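Local atomic coordinates of lipase (Streptomyces rimosus, PDB entry 5MAL), a protein that hydrolyses triacylglycerols, aryl esters and fatty acyl-CoA thioesters as a secreted serine esterase, preferring medium-length acyl chains in its ester substrates. Residues K63-V68 / D128-A133; Q119-Y124 / A175-D180; R143-G148 / A161-A166. All coordinates share one frame; numbering follows the deposited sequence.

Interaction 1. Residues K63-V68 / D128-A133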
loop_
_atom_site.group_PDB
_atom_site.type_symbol
_atom_site.label_atom_id
_atom_site.label_comp_id
_atom_site.label_asym_id
_atom_site.label_seq_id
_atom_site.Cartn_x
_atom_site.Cartn_y
_atom_site.Cartn_z
ATOM N N LYS A 63 -16.244 2.150 5.109
ATOM C CA LYS A 63 -16.604 0.933 4.400
ATOM C C LYS A 63 -15.853 -0.309 4.866
ATOM O O LYS A 63 -16.284 -1.422 4.564
ATOM C CB LYS A 63 -16.372 1.103 2.887
ATOM C CG LYS A 63 -17.362 2.034 2.165
ATOM C CD LYS A 63 -17.181 1.977 0.644
ATOM C CE LYS A 63 -15.769 2.387 0.235
ATOM N NZ LYS A 63 -15.722 3.446 -0.823
ATOM N N GLN A 64 -14.730 -0.131 5.564
ATOM C CA GLN A 64 -13.792 -1.251 5.756
ATOM C C GLN A 64 -13.636 -1.798 7.172
ATOM O O GLN A 64 -13.153 -2.918 7.353
ATOM C CB GLN A 64 -12.401 -0.850 5.269
ATOM C CG GLN A 64 -12.341 -0.418 3.809
ATOM C CD GLN A 64 -10.911 -0.343 3.327
ATOM O OE1 GLN A 64 -9.997 -0.764 4.040
ATOM N NE2 GLN A 64 -10.706 0.177 2.119
ATOM N N LEU A 65 -14.004 -1.019 8.180
ATOM C CA LEU A 65 -13.727 -1.456 9.546
ATOM C C LEU A 65 -14.808 -2.370 10.115
ATOM O O LEU A 65 -14.678 -2.859 11.238
ATOM C CB LEU A 65 -13.537 -0.250 10.456
ATOM C CG LEU A 65 -12.332 0.634 10.132
ATOM C CD1 LEU A 65 -12.363 1.878 10.985
ATOM C CD2 LEU A 65 -11.019 -0.122 10.332
ATOM N N THR A 66 -15.860 -2.619 9.342
ATOM C CA THR A 66 -16.996 -3.403 9.828
ATOM C C THR A 66 -16.624 -4.723 10.545
ATOM O O THR A 66 -17.139 -4.990 11.636
ATOM C CB THR A 66 -17.981 -3.694 8.679
ATOM O OG1 THR A 66 -18.472 -2.447 8.167
ATOM C CG2 THR A 66 -19.146 -4.538 9.155
ATOM N N PRO A 67 -15.710 -5.532 9.972
ATOM C CA PRO A 67 -15.382 -6.789 10.659
ATOM C C PRO A 67 -14.290 -6.675 11.720
ATOM O O PRO A 67 -13.846 -7.697 12.259
ATOM C CB PRO A 67 -14.911 -7.687 9.509
ATOM C CG PRO A 67 -14.266 -6.736 8.560
ATOM C CD PRO A 67 -15.043 -5.436 8.657
ATOM N N VAL A 68 -13.842 -5.459 12.004
ATOM C CA VAL A 68 -12.819 -5.255 13.018
ATOM C C VAL A 68 -13.502 -5.154 14.370
ATOM O O VAL A 68 -14.291 -4.249 14.595
ATOM C CB VAL A 68 -12.001 -3.986 12.756
ATOM C CG1 VAL A 68 -10.996 -3.764 13.864
ATOM C CG2 VAL A 68 -11.311 -4.095 11.401
ATOM N N ASP A 128 -7.442 0.811 17.372
ATOM C CA ASP A 128 -7.153 0.770 18.808
ATOM C C ASP A 128 -8.369 0.388 19.623
ATOM O O ASP A 128 -8.305 -0.453 20.521
ATOM C CB ASP A 128 -6.663 2.130 19.306
ATOM C CG ASP A 128 -5.219 2.411 18.957
ATOM O OD1 ASP A 128 -4.440 1.456 18.777
ATOM O OD2 ASP A 128 -4.867 3.608 18.883
ATOM N N SER A 129 -9.477 1.037 19.295
ATOM C CA SER A 129 -10.714 0.900 20.051
ATOM C C SER A 129 -11.394 -0.434 19.781
ATOM O O SER A 129 -11.781 -1.141 20.710
ATOM C CB SER A 129 -11.668 2.049 19.716
ATOM O OG SER A 129 -12.939 1.843 20.310
ATOM N N ARG A 130 -11.537 -0.777 18.509
ATOM C CA ARG A 130 -12.315 -1.958 18.150
ATOM C C ARG A 130 -11.601 -3.276 18.364
ATOM O O ARG A 130 -12.224 -4.282 18.709
ATOM C CB ARG A 130 -12.752 -1.856 16.690
ATOM C CG ARG A 130 -13.531 -0.583 16.404
ATOM C CD ARG A 130 -14.436 -0.749 15.219
ATOM N NE ARG A 130 -14.758 0.538 14.611
ATOM C CZ ARG A 130 -15.574 0.686 13.575
ATOM N NH1 ARG A 130 -16.162 -0.376 13.029
ATOM N NH2 ARG A 130 -15.804 1.896 13.089
ATOM N N ALA A 131 -10.295 -3.275 18.146
ATOM C CA ALA A 131 -9.540 -4.514 18.153
ATOM C C ALA A 131 -8.315 -4.400 19.048
ATOM O O ALA A 131 -7.187 -4.450 18.568
ATOM C CB ALA A 131 -9.145 -4.874 16.735
ATOM N N PRO A 132 -8.533 -4.258 20.366
ATOM C CA PRO A 132 -7.427 -3.983 21.296
ATOM C C PRO A 132 -6.440 -5.138 21.435
ATOM O O PRO A 132 -5.287 -4.909 21.785
ATOM C CB PRO A 132 -8.153 -3.725 22.622
ATOM C CG PRO A 132 -9.412 -4.533 22.509
ATOM C CD PRO A 132 -9.818 -4.432 21.070
ATOM N N ALA A 133 -6.870 -6.364 21.158
ATOM C CA ALA A 133 -5.966 -7.502 21.299
ATOM C C ALA A 133 -5.276 -7.821 19.983
ATOM O O ALA A 133 -4.340 -8.625 19.937
ATOM C CB ALA A 133 -6.722 -8.723 21.812
HETATM O O HOH W 1 -16.318 -2.980 13.698
#
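Arg130 has CG anti to its carbonyl carbon (chi1 -56°) and runs extended from CG to NE, so the side chain leaves the last turn of helix 98-130, passes its stem along Val68 and sets the guanidinium beside Leu65. The Leu65 backbone presents CB to it; CG anti to the carbonyl carbon then puts CD1 near Arg130 NH2, and Val68 turns CG1 anti to the backbone N (chi1 177°), where it meets Ala131 CB. In this alpha/beta SGNH hydrolase fold, residues 65-68 form a type I beta turn after helix 57-64, closed by Val68 N bonding to Leu65 O at 2.8 Å. Leu65, Pro67 and Val68 also rest on strand 3-8, so the turn is a layer between that strand and Arg130.

Leu65 and Arg130 cross at about a right angle, with Leu65 CB over one face of the guanidinium, toward its rim, 3.7 Å from Arg130 NH1. The aliphatic stem covers the end of the turn, and Arg130 CB sits 3.5 Å from Val68 O. Where the chain leaves the helix, Ala131 CB packs on Val68 CG1 at 3.6 Å. A water in the guanidinium plane adds a polar link, accepting from Arg130 NH1 at 2.7 Å. Leu65 O and Val68 O compete with other acceptors for its two protons; of the two, Val68 O is the closer, 2.6 Å from the water oxygen.

Interaction 2. Residues Q119-Y124 / A175-D180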
loop_
_atom_site.group_PDB
_atom_site.type_symbol
_atom_site.label_atom_id
_atom_site.label_comp_id
_atom_site.label_asym_id
_atom_site.label_seq_id
_atom_site.Cartn_x
_atom_site.Cartn_y
_atom_site.Cartn_z
ATOM N N GLN A 119 -4.901 11.831 9.696
ATOM C CA GLN A 119 -5.879 10.956 9.085
ATOM C C GLN A 119 -5.523 9.520 9.382
ATOM O O GLN A 119 -6.400 8.684 9.542
ATOM C CB GLN A 119 -5.949 11.185 7.589
ATOM C CG GLN A 119 -6.377 12.582 7.235
ATOM C CD GLN A 119 -6.498 12.733 5.760
ATOM O OE1 GLN A 119 -5.532 12.501 5.029
ATOM N NE2 GLN A 119 -7.682 13.107 5.295
ATOM N N LEU A 120 -4.228 9.231 9.458
ATOM C CA LEU A 120 -3.811 7.899 9.884
ATOM C C LEU A 120 -4.276 7.648 11.315
ATOM O O LEU A 120 -4.801 6.570 11.629
ATOM C CB LEU A 120 -2.299 7.732 9.772
ATOM C CG LEU A 120 -1.743 7.775 8.351
ATOM C CD1 LEU A 120 -0.234 7.664 8.410
ATOM C CD2 LEU A 120 -2.352 6.650 7.524
ATOM N N ASP A 121 -4.094 8.649 12.176
ATOM C CA ASP A 121 -4.558 8.542 13.552
ATOM C C ASP A 121 -6.041 8.210 13.609
ATOM O O ASP A 121 -6.465 7.415 14.445
ATOM C CB ASP A 121 -4.281 9.832 14.324
ATOM C CG ASP A 121 -2.851 9.941 14.776
ATOM O OD1 ASP A 121 -2.182 8.890 14.912
ATOM O OD2 ASP A 121 -2.396 11.076 15.019
ATOM N N GLN A 122 -6.827 8.816 12.723
ATOM C CA GLN A 122 -8.254 8.534 12.657
ATOM C C GLN A 122 -8.502 7.049 12.490
ATOM O O GLN A 122 -9.307 6.451 13.209
ATOM C CB GLN A 122 -8.909 9.300 11.511
ATOM C CG GLN A 122 -9.135 10.757 11.809
ATOM C CD GLN A 122 -9.904 11.438 10.708
ATOM O OE1 GLN A 122 -9.467 11.467 9.552
ATOM N NE2 GLN A 122 -11.072 11.964 11.046
ATOM N N VAL A 123 -7.792 6.454 11.536
ATOM C CA VAL A 123 -7.947 5.037 11.293
ATOM C C VAL A 123 -7.368 4.248 12.457
ATOM O O VAL A 123 -7.986 3.294 12.937
ATOM C CB VAL A 123 -7.259 4.611 9.985
ATOM C CG1 VAL A 123 -7.354 3.096 9.813
ATOM C CG2 VAL A 123 -7.888 5.326 8.803
ATOM N N TYR A 124 -6.178 4.631 12.905
ATOM C CA TYR A 124 -5.480 3.801 13.885
ATOM C C TYR A 124 -6.219 3.850 15.228
ATOM O O TYR A 124 -6.251 2.856 15.953
ATOM C CB TYR A 124 -4.028 4.236 14.065
ATOM C CG TYR A 124 -3.144 4.107 12.836
ATOM C CD1 TYR A 124 -3.602 3.514 11.659
ATOM C CD2 TYR A 124 -1.837 4.571 12.870
ATOM C CE1 TYR A 124 -2.765 3.419 10.537
ATOM C CE2 TYR A 124 -1.011 4.485 11.783
ATOM C CZ TYR A 124 -1.465 3.908 10.626
ATOM O OH TYR A 124 -0.591 3.859 9.576
ATOM N N ALA A 175 5.520 4.967 9.556
ATOM C CA ALA A 175 6.208 4.166 10.555
ATOM C C ALA A 175 6.069 4.826 11.922
ATOM O O ALA A 175 5.802 4.157 12.916
ATOM C CB ALA A 175 7.665 3.978 10.196
ATOM N N LYS A 176 6.219 6.141 11.972
ATOM C CA LYS A 176 6.086 6.831 13.263
ATOM C C LYS A 176 4.644 6.847 13.790
ATOM O O LYS A 176 4.449 6.683 14.991
ATOM C CB LYS A 176 6.664 8.246 13.178
ATOM C CG LYS A 176 8.034 8.249 12.522
ATOM C CD LYS A 176 8.870 9.497 12.815
ATOM C CE LYS A 176 8.034 10.757 12.937
ATOM N NZ LYS A 176 8.908 11.957 12.750
ATOM N N ARG A 177 3.648 7.015 12.918
ATOM C CA ARG A 177 2.250 6.911 13.353
ATOM C C ARG A 177 1.939 5.510 13.859
ATOM O O ARG A 177 1.299 5.346 14.894
ATOM C CB ARG A 177 1.265 7.249 12.225
ATOM C CG ARG A 177 1.081 8.727 11.869
ATOM C CD ARG A 177 0.552 9.571 13.026
ATOM N NE ARG A 177 1.658 9.974 13.876
ATOM C CZ ARG A 177 1.654 9.910 15.201
ATOM N NH1 ARG A 177 0.581 9.475 15.855
ATOM N NH2 ARG A 177 2.733 10.293 15.862
ATOM N N ALA A 178 2.381 4.497 13.109
ATOM C CA ALA A 178 2.149 3.108 13.487
ATOM C C ALA A 178 2.735 2.828 14.863
ATOM O O ALA A 178 2.058 2.309 15.752
ATOM C CB ALA A 178 2.746 2.177 12.456
ATOM N N ALA A 179 3.996 3.196 15.038
ATOM C CA ALA A 179 4.672 2.989 16.312
ATOM C C ALA A 179 3.976 3.775 17.423
ATOM O O ALA A 179 3.949 3.344 18.584
ATOM C CB ALA A 179 6.124 3.391 16.204
ATOM N N ASP A 180 3.383 4.913 17.062
ATOM C CA ASP A 180 2.706 5.757 18.044
ATOM C C ASP A 180 1.419 5.134 18.569
ATOM O O ASP A 180 0.882 5.570 19.586
ATOM C CB ASP A 180 2.393 7.120 17.458
ATOM C CG ASP A 180 2.536 8.217 18.477
ATOM O OD1 ASP A 180 3.547 8.201 19.210
ATOM O OD2 ASP A 180 1.635 9.070 18.547
#
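Helices 98-130 and 159-180 run side by side on one face of the parallel sheet, helix 98-130 leading into strand 135-139 and helix 159-180 following it in the successive beta-alpha-beta crossovers of the alpha/beta SGNH fold. Near their C-terminal ends the two short segments cross at -34°, with axes 10.1 Å apart, and Arg177 fills much of the gap between them.

The apolar part is built on the stem of Arg177. Leu120 reaches it with one branch, CD1 lying 3.9 Å from Arg177 CG. Tyr124, its CG anti to the carbonyl carbon, brings CE2 to 3.6 Å from Arg177 CB, and the same ring carbon approaches the backbone N of Ala178. Leu120 O lies over one face of the Tyr124 ring. Beneath, Tyr124 and Ala178 both touch Val138 of strand 135-139, and His181 and Phe183 meet the tyrosine ring edge-to-face.

The charged part lies on the more exposed side. Bends at chi2 and chi3 (chi3 84°) turn the arginine tip back, so that NH1 serves two carboxylates. Arg177 NH1 donates to the syn lone pair of Asp121 OD1 at 3.0 Å, and that oxygen lies near the guanidinium plane, although the carboxylate stands almost perpendicular to that plane. Asp121 OD1 is gripped a second time by His181 NE2, its strongest partner. The like-charged oxygens Asp121 OD1 and Asp180 OD2 are 5.3 Å apart, a repulsion that the shared arginine would offset. The other bond of the network stays within helix 159-180: Arg177 NH1 reaches Asp180 OD2 at 2.9 Å, from above the carboxylate plane.

Interaction 3. Residues R143-G148 / A161-A166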
loop_
_atom_site.group_PDB
_atom_site.type_symbol
_atom_site.label_atom_id
_atom_site.label_comp_id
_atom_site.label_asym_id
_atom_site.label_seq_id
_atom_site.Cartn_x
_atom_site.Cartn_y
_atom_site.Cartn_z
ATOM N N ARG A 143 9.499 2.330 -2.515
ATOM C CA ARG A 143 10.051 3.298 -3.448
ATOM C C ARG A 143 9.839 2.715 -4.832
ATOM O O ARG A 143 10.104 1.527 -5.051
ATOM C CB ARG A 143 11.538 3.561 -3.177
ATOM C CG ARG A 143 11.810 4.577 -2.087
ATOM C CD ARG A 143 13.300 4.826 -1.973
ATOM N NE ARG A 143 13.990 3.581 -1.682
ATOM C CZ ARG A 143 14.367 3.201 -0.470
ATOM N NH1 ARG A 143 14.144 3.996 0.572
ATOM N NH2 ARG A 143 14.986 2.037 -0.306
ATOM N N PHE A 144 9.349 3.524 -5.762
ATOM C CA PHE A 144 8.971 3.006 -7.067
ATOM C C PHE A 144 10.161 2.738 -7.990
ATOM O O PHE A 144 10.066 1.909 -8.891
ATOM C CB PHE A 144 8.021 3.965 -7.779
ATOM C CG PHE A 144 6.606 3.954 -7.252
ATOM C CD1 PHE A 144 6.150 2.947 -6.424
ATOM C CD2 PHE A 144 5.720 4.957 -7.627
ATOM C CE1 PHE A 144 4.848 2.945 -5.953
ATOM C CE2 PHE A 144 4.412 4.972 -7.155
ATOM C CZ PHE A 144 3.978 3.961 -6.313
ATOM N N TYR A 145 11.262 3.464 -7.788
ATOM C CA TYR A 145 12.354 3.468 -8.760
ATOM C C TYR A 145 13.715 3.146 -8.178
ATOM O O TYR A 145 14.036 3.545 -7.053
ATOM C CB TYR A 145 12.430 4.843 -9.444
ATOM C CG TYR A 145 11.263 5.090 -10.337
ATOM C CD1 TYR A 145 11.193 4.480 -11.580
ATOM C CD2 TYR A 145 10.211 5.917 -9.943
ATOM C CE1 TYR A 145 10.121 4.674 -12.411
ATOM C CE2 TYR A 145 9.126 6.124 -10.779
ATOM C CZ TYR A 145 9.089 5.496 -12.012
ATOM O OH TYR A 145 8.032 5.666 -12.882
ATOM N N LYS A 146 14.515 2.437 -8.965
ATOM C CA LYS A 146 15.944 2.346 -8.712
ATOM C C LYS A 146 16.586 3.506 -9.444
ATOM O O LYS A 146 16.355 3.684 -10.643
ATOM C CB LYS A 146 16.533 1.030 -9.215
ATOM C CG LYS A 146 18.058 1.038 -9.212
ATOM C CD LYS A 146 18.616 -0.107 -10.045
ATOM C CE LYS A 146 20.047 -0.471 -9.634
ATOM N NZ LYS A 146 20.738 0.660 -8.944
ATOM N N LEU A 147 17.372 4.305 -8.733
ATOM C CA LEU A 147 18.028 5.447 -9.350
ATOM C C LEU A 147 19.454 5.111 -9.790
ATOM O O LEU A 147 20.076 4.200 -9.246
ATOM C CB LEU A 147 18.049 6.626 -8.381
ATOM C CG LEU A 147 16.696 7.086 -7.837
ATOM C CD1 LEU A 147 16.874 8.346 -7.008
ATOM C CD2 LEU A 147 15.707 7.328 -8.973
ATOM N N GLY A 148 19.955 5.851 -10.778
ATOM C CA GLY A 148 21.369 5.823 -11.109
ATOM C C GLY A 148 21.736 5.118 -12.398
ATOM O O GLY A 148 22.855 5.260 -12.899
ATOM N N ALA A 161 13.157 10.239 -8.750
ATOM C CA ALA A 161 13.693 10.540 -7.439
ATOM C C ALA A 161 12.651 11.219 -6.565
ATOM O O ALA A 161 12.566 10.944 -5.373
ATOM C CB ALA A 161 14.896 11.408 -7.562
ATOM N N ALA A 162 11.862 12.095 -7.175
ATOM C CA ALA A 162 10.837 12.844 -6.460
ATOM C C ALA A 162 9.738 11.919 -5.960
ATOM O O ALA A 162 9.284 12.041 -4.820
ATOM C CB ALA A 162 10.256 13.929 -7.356
ATOM N N ILE A 163 9.310 11.007 -6.826
ATOM C CA ILE A 163 8.356 9.962 -6.453
ATOM C C ILE A 163 8.914 9.065 -5.361
ATOM O O ILE A 163 8.201 8.684 -4.439
ATOM C CB ILE A 163 7.989 9.114 -7.670
ATOM C CG1 ILE A 163 7.013 9.866 -8.544
ATOM C CG2 ILE A 163 7.335 7.824 -7.281
ATOM C CD1 ILE A 163 7.246 9.620 -9.976
ATOM N N ASN A 164 10.190 8.710 -5.465
ATOM C CA ASN A 164 10.838 7.946 -4.406
ATOM C C ASN A 164 10.776 8.691 -3.078
ATOM O O ASN A 164 10.525 8.103 -2.036
ATOM C CB ASN A 164 12.295 7.661 -4.751
ATOM C CG ASN A 164 12.459 6.447 -5.641
ATOM O OD1 ASN A 164 11.490 5.858 -6.090
ATOM N ND2 ASN A 164 13.694 6.078 -5.892
ATOM N N ALA A 165 11.036 9.993 -3.132
ATOM C CA ALA A 165 11.037 10.822 -1.937
ATOM C C ALA A 165 9.659 10.850 -1.289
ATOM O O ALA A 165 9.550 10.838 -0.065
ATOM C CB ALA A 165 11.508 12.242 -2.274
ATOM N N ALA A 166 8.620 10.904 -2.120
ATOM C CA ALA A 166 7.241 10.818 -1.657
ATOM C C ALA A 166 7.028 9.507 -0.919
ATOM O O ALA A 166 6.426 9.480 0.140
ATOM C CB ALA A 166 6.271 10.933 -2.823
HETATM O O HOH W 2 7.872 5.856 -4.970
#
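Asn164 leaves its helix with CG anti to the carbonyl carbon, and its CB already meets the loop, lying 4.1 Å from Arg143 CD. The arginine stem passes it at about a right angle on the way to a salt bridge with Asp168, one turn farther along the helix. CG sits beside Arg143 CB, and a chi2 of only 5° lays the amide so that both of its ends face the backbone of Tyr145. OD1 accepts from Tyr145 N at 2.9 Å, in the carbonyl plane on a lone pair, with an N-H...O angle of 149°. ND2 donates to Tyr145 O at 2.8 Å, straighter at 162°, though it stands above the plane of that carbonyl. The buried amide thus grips the N-H and C=O of a single residue, much as a neighbouring strand would, and holds the irregular loop of the crossover between strand 135-139 and helix 159-180 against the first turns of that helix. At its tip, ND2 also has Leu147 CG 3.7 Å away, tip to tip.

On either side of the asparagine the contact is apolar. Leu147 CD1 packs on Ala161 CB at 3.7 Å, while Ile163 CG2 presses on Phe144 CD2 at a tight 3.3 Å. Phe144 also meets Met90 and Tyr215, and its side chain is about 7 Å from that of His216, the probable catalytic histidine. A water oxygen lies 2.9 Å from Phe144 N, whose hydrogen it accepts, and gives a weak bond to Ile163 O.

How the interactions relate
Helix 98-130 ties interaction 1 to interaction 2, and helix 159-180 ties interaction 2 to interaction 3, whose nearest atoms are about 10 Å apart. Interactions 1 and 3 lie on opposite sides of the chain's centre, 33 Å apart between centres. Buried and exposed groups mix in interaction 1, where an arginine is met by water and hydrophobic cover. In interaction 2 an arginine is paired directly with carboxylates on the more exposed side, over an apolar base buried on the sheet. Interaction 3, partly buried and closest to the catalytic residues, relies on a neutral buried amide. His181 bridges the first two regions, bonding Asp128 at ND1 and Asp121 at NE2, which suggests it is protonated.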